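Local atomic coordinates of hypothetical protein jhp0584 (Helicobacter pylori J99, PDB entry 4R7K), a protein that is of unknown function but probably belongs to the SRPBCC superfamily, whose helix-grip fold commonly encloses a pocket for hydrophobic ligands. Residues A30-K35 / I118-W123. Sequence-based numbering, arbitrary orientation.
Sequences AIRWPK and ILRLAW
Arg120 joins the sheet to the N-terminal segment through a buried polar contact: from strand 118-126 its side chain reaches across to the Ala30 carbonyl and, through a water, to the N of Arg32, in the loop that follows strand 27-29. The CB of Arg120 points toward that loop, and the chain runs extended from CG to NE. NH1 of Arg120 donates a short bond to Ala30 O, 2.7 Å long with an N-H...O angle of 156°. A second, weak bond runs from NH2 of Arg120 to the same oxygen at 3.1 Å, so both terminal nitrogens converge on it, unequally. Ala30 O sits near the guanidinium plane, whereas the donor NH1 is tilted 34° from the carbonyl plane. A water at the same edge accepts from Arg120 NH1 and from Arg32 N, each at 2.9 Å, carrying the link on to Arg32.

The guanidinium of Arg32 lies over one face of Arg120, their centres 3.9 Å apart and their planes 17° apart, although the two side chains cross at about a right angle. Arg32 CZ comes within 3.7 Å of Arg120 NE. This like-charged stack is probably eased by Glu113, which forms a salt bridge with Arg32 NH1, while Arg32 NE hydrogen-bonds Thr26 OG1 of the second subunit. Arg120 also packs on that threonine, so the stack forms part of the subunit interface. Stacked arginine pairs, each guanidinium with its own polar partners, recur in proteins; here the pair ties an N-terminal segment to an antiparallel sheet consistent with the helix-grip fold of SRPBCC-like proteins.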
loop_
_atom_site.group_PDB
_atom_site.type_symbol
_atom_site.label_atom_id
_atom_site.label_comp_id
_atom_site.label_asym_id
_atom_site.label_seq_id
_atom_site.Cartn_x
_atom_site.Cartn_y
_atom_site.Cartn_z
ATOM N N ALA A 30 18.371 -20.408 4.901
ATOM C CA ALA A 30 17.512 -20.122 3.757
ATOM C C ALA A 30 16.556 -21.251 3.474
ATOM O O ALA A 30 16.802 -22.402 3.830
ATOM C CB ALA A 30 18.344 -19.858 2.504
ATOM N N ILE A 31 15.470 -20.897 2.785
ATOM C CA ILE A 31 14.427 -21.824 2.400
ATOM C C ILE A 31 14.898 -22.848 1.384
ATOM O O ILE A 31 15.644 -22.509 0.466
ATOM C CB ILE A 31 13.228 -21.043 1.837
ATOM C CG1 ILE A 31 12.519 -20.403 3.031
ATOM C CG2 ILE A 31 12.265 -21.998 1.111
ATOM C CD1 ILE A 31 11.486 -19.371 2.710
ATOM N N ARG A 32 14.497 -24.107 1.579
ATOM C CA ARG A 32 14.839 -25.190 0.628
ATOM C C ARG A 32 13.685 -25.293 -0.381
ATOM O O ARG A 32 12.577 -25.644 -0.009
ATOM C CB ARG A 32 15.024 -26.516 1.336
ATOM C CG ARG A 32 16.054 -26.499 2.450
ATOM C CD ARG A 32 16.282 -27.894 3.041
ATOM N NE ARG A 32 17.355 -27.849 4.039
ATOM C CZ ARG A 32 17.241 -28.142 5.333
ATOM N NH1 ARG A 32 16.100 -28.624 5.849
ATOM N NH2 ARG A 32 18.319 -28.029 6.111
ATOM N N TRP A 33 13.939 -24.972 -1.651
ATOM C CA TRP A 33 12.877 -24.995 -2.679
ATOM C C TRP A 33 12.868 -26.240 -3.550
ATOM O O TRP A 33 13.910 -26.642 -4.054
ATOM C CB TRP A 33 13.037 -23.809 -3.666
ATOM C CG TRP A 33 12.948 -22.473 -3.031
ATOM C CD1 TRP A 33 13.975 -21.758 -2.564
ATOM C CD2 TRP A 33 11.753 -21.684 -2.778
ATOM N NE1 TRP A 33 13.528 -20.572 -2.020
ATOM C CE2 TRP A 33 12.162 -20.525 -2.112
ATOM C CE3 TRP A 33 10.398 -21.882 -2.998
ATOM C CZ2 TRP A 33 11.273 -19.548 -1.713
ATOM C CZ3 TRP A 33 9.516 -20.912 -2.623
ATOM C CH2 TRP A 33 9.947 -19.765 -1.971
ATOM N N PRO A 34 11.688 -26.829 -3.778
ATOM C CA PRO A 34 11.664 -27.879 -4.768
ATOM C C PRO A 34 12.053 -27.232 -6.109
ATOM O O PRO A 34 11.814 -26.037 -6.310
ATOM C CB PRO A 34 10.212 -28.380 -4.738
ATOM C CG PRO A 34 9.668 -27.920 -3.429
ATOM C CD PRO A 34 10.379 -26.648 -3.116
ATOM N N LYS A 35 12.652 -28.021 -7.004
ATOM C CA LYS A 35 13.159 -27.542 -8.283
ATOM C C LYS A 35 12.148 -26.691 -9.054
ATOM O O LYS A 35 12.474 -25.628 -9.579
ATOM C CB LYS A 35 13.544 -28.726 -9.156
ATOM C CG LYS A 35 14.182 -28.333 -10.470
ATOM C CD LYS A 35 14.278 -29.520 -11.388
ATOM C CE LYS A 35 14.949 -29.134 -12.679
ATOM N NZ LYS A 35 15.009 -30.332 -13.546
ATOM N N ILE A 118 14.598 -23.658 15.117
ATOM C CA ILE A 118 14.251 -23.345 13.746
ATOM C C ILE A 118 13.098 -24.202 13.243
ATOM O O ILE A 118 13.016 -25.426 13.502
ATOM C CB ILE A 118 15.475 -23.473 12.818
ATOM C CG1 ILE A 118 15.054 -23.188 11.379
ATOM C CG2 ILE A 118 16.113 -24.836 12.985
ATOM C CD1 ILE A 118 16.179 -23.049 10.362
ATOM N N LEU A 119 12.172 -23.527 12.566
ATOM C CA LEU A 119 11.051 -24.157 11.934
ATOM C C LEU A 119 11.139 -23.903 10.449
ATOM O O LEU A 119 11.329 -22.773 10.010
ATOM C CB LEU A 119 9.712 -23.556 12.412
ATOM C CG LEU A 119 8.487 -23.972 11.574
ATOM C CD1 LEU A 119 8.238 -25.450 11.737
ATOM C CD2 LEU A 119 7.219 -23.197 11.957
ATOM N N ARG A 120 10.948 -24.954 9.679
ATOM C CA ARG A 120 10.762 -24.871 8.246
ATOM C C ARG A 120 9.394 -25.452 7.930
ATOM O O ARG A 120 9.095 -26.621 8.239
ATOM C CB ARG A 120 11.847 -25.631 7.522
ATOM C CG ARG A 120 13.210 -24.956 7.637
ATOM C CD ARG A 120 14.306 -25.929 7.182
ATOM N NE ARG A 120 15.640 -25.341 7.239
ATOM C CZ ARG A 120 16.151 -24.583 6.281
ATOM N NH1 ARG A 120 15.428 -24.270 5.222
ATOM N NH2 ARG A 120 17.363 -24.104 6.404
ATOM N N LEU A 121 8.559 -24.647 7.302
ATOM C CA LEU A 121 7.201 -25.060 7.004
ATOM C C LEU A 121 6.819 -24.533 5.630
ATOM O O LEU A 121 7.120 -23.401 5.300
ATOM C CB LEU A 121 6.238 -24.476 8.044
ATOM C CG LEU A 121 4.727 -24.597 7.750
ATOM C CD1 LEU A 121 4.325 -26.046 7.904
ATOM C CD2 LEU A 121 3.957 -23.753 8.757
ATOM N N ALA A 122 6.240 -25.386 4.794
ATOM C CA ALA A 122 5.790 -24.920 3.489
ATOM C C ALA A 122 4.590 -25.706 3.008
ATOM O O ALA A 122 4.446 -26.890 3.333
ATOM C CB ALA A 122 6.917 -25.008 2.460
ATOM N N TRP A 123 3.721 -25.035 2.257
ATOM C CA TRP A 123 2.596 -25.678 1.608
ATOM C C TRP A 123 2.472 -25.270 0.151
ATOM O O TRP A 123 2.850 -24.127 -0.252
ATOM C CB TRP A 123 1.289 -25.384 2.315
ATOM C CG TRP A 123 0.870 -23.934 2.385
ATOM C CD1 TRP A 123 0.268 -23.205 1.403
ATOM C CD2 TRP A 123 0.939 -23.085 3.530
ATOM N NE1 TRP A 123 0.008 -21.951 1.846
ATOM C CE2 TRP A 123 0.386 -21.853 3.163
ATOM C CE3 TRP A 123 1.423 -23.254 4.834
ATOM C CZ2 TRP A 123 0.350 -20.755 4.034
ATOM C CZ3 TRP A 123 1.368 -22.175 5.708
ATOM C CH2 TRP A 123 0.817 -20.949 5.311
HETATM O O HOH W 1 12.960 -24.789 3.884
#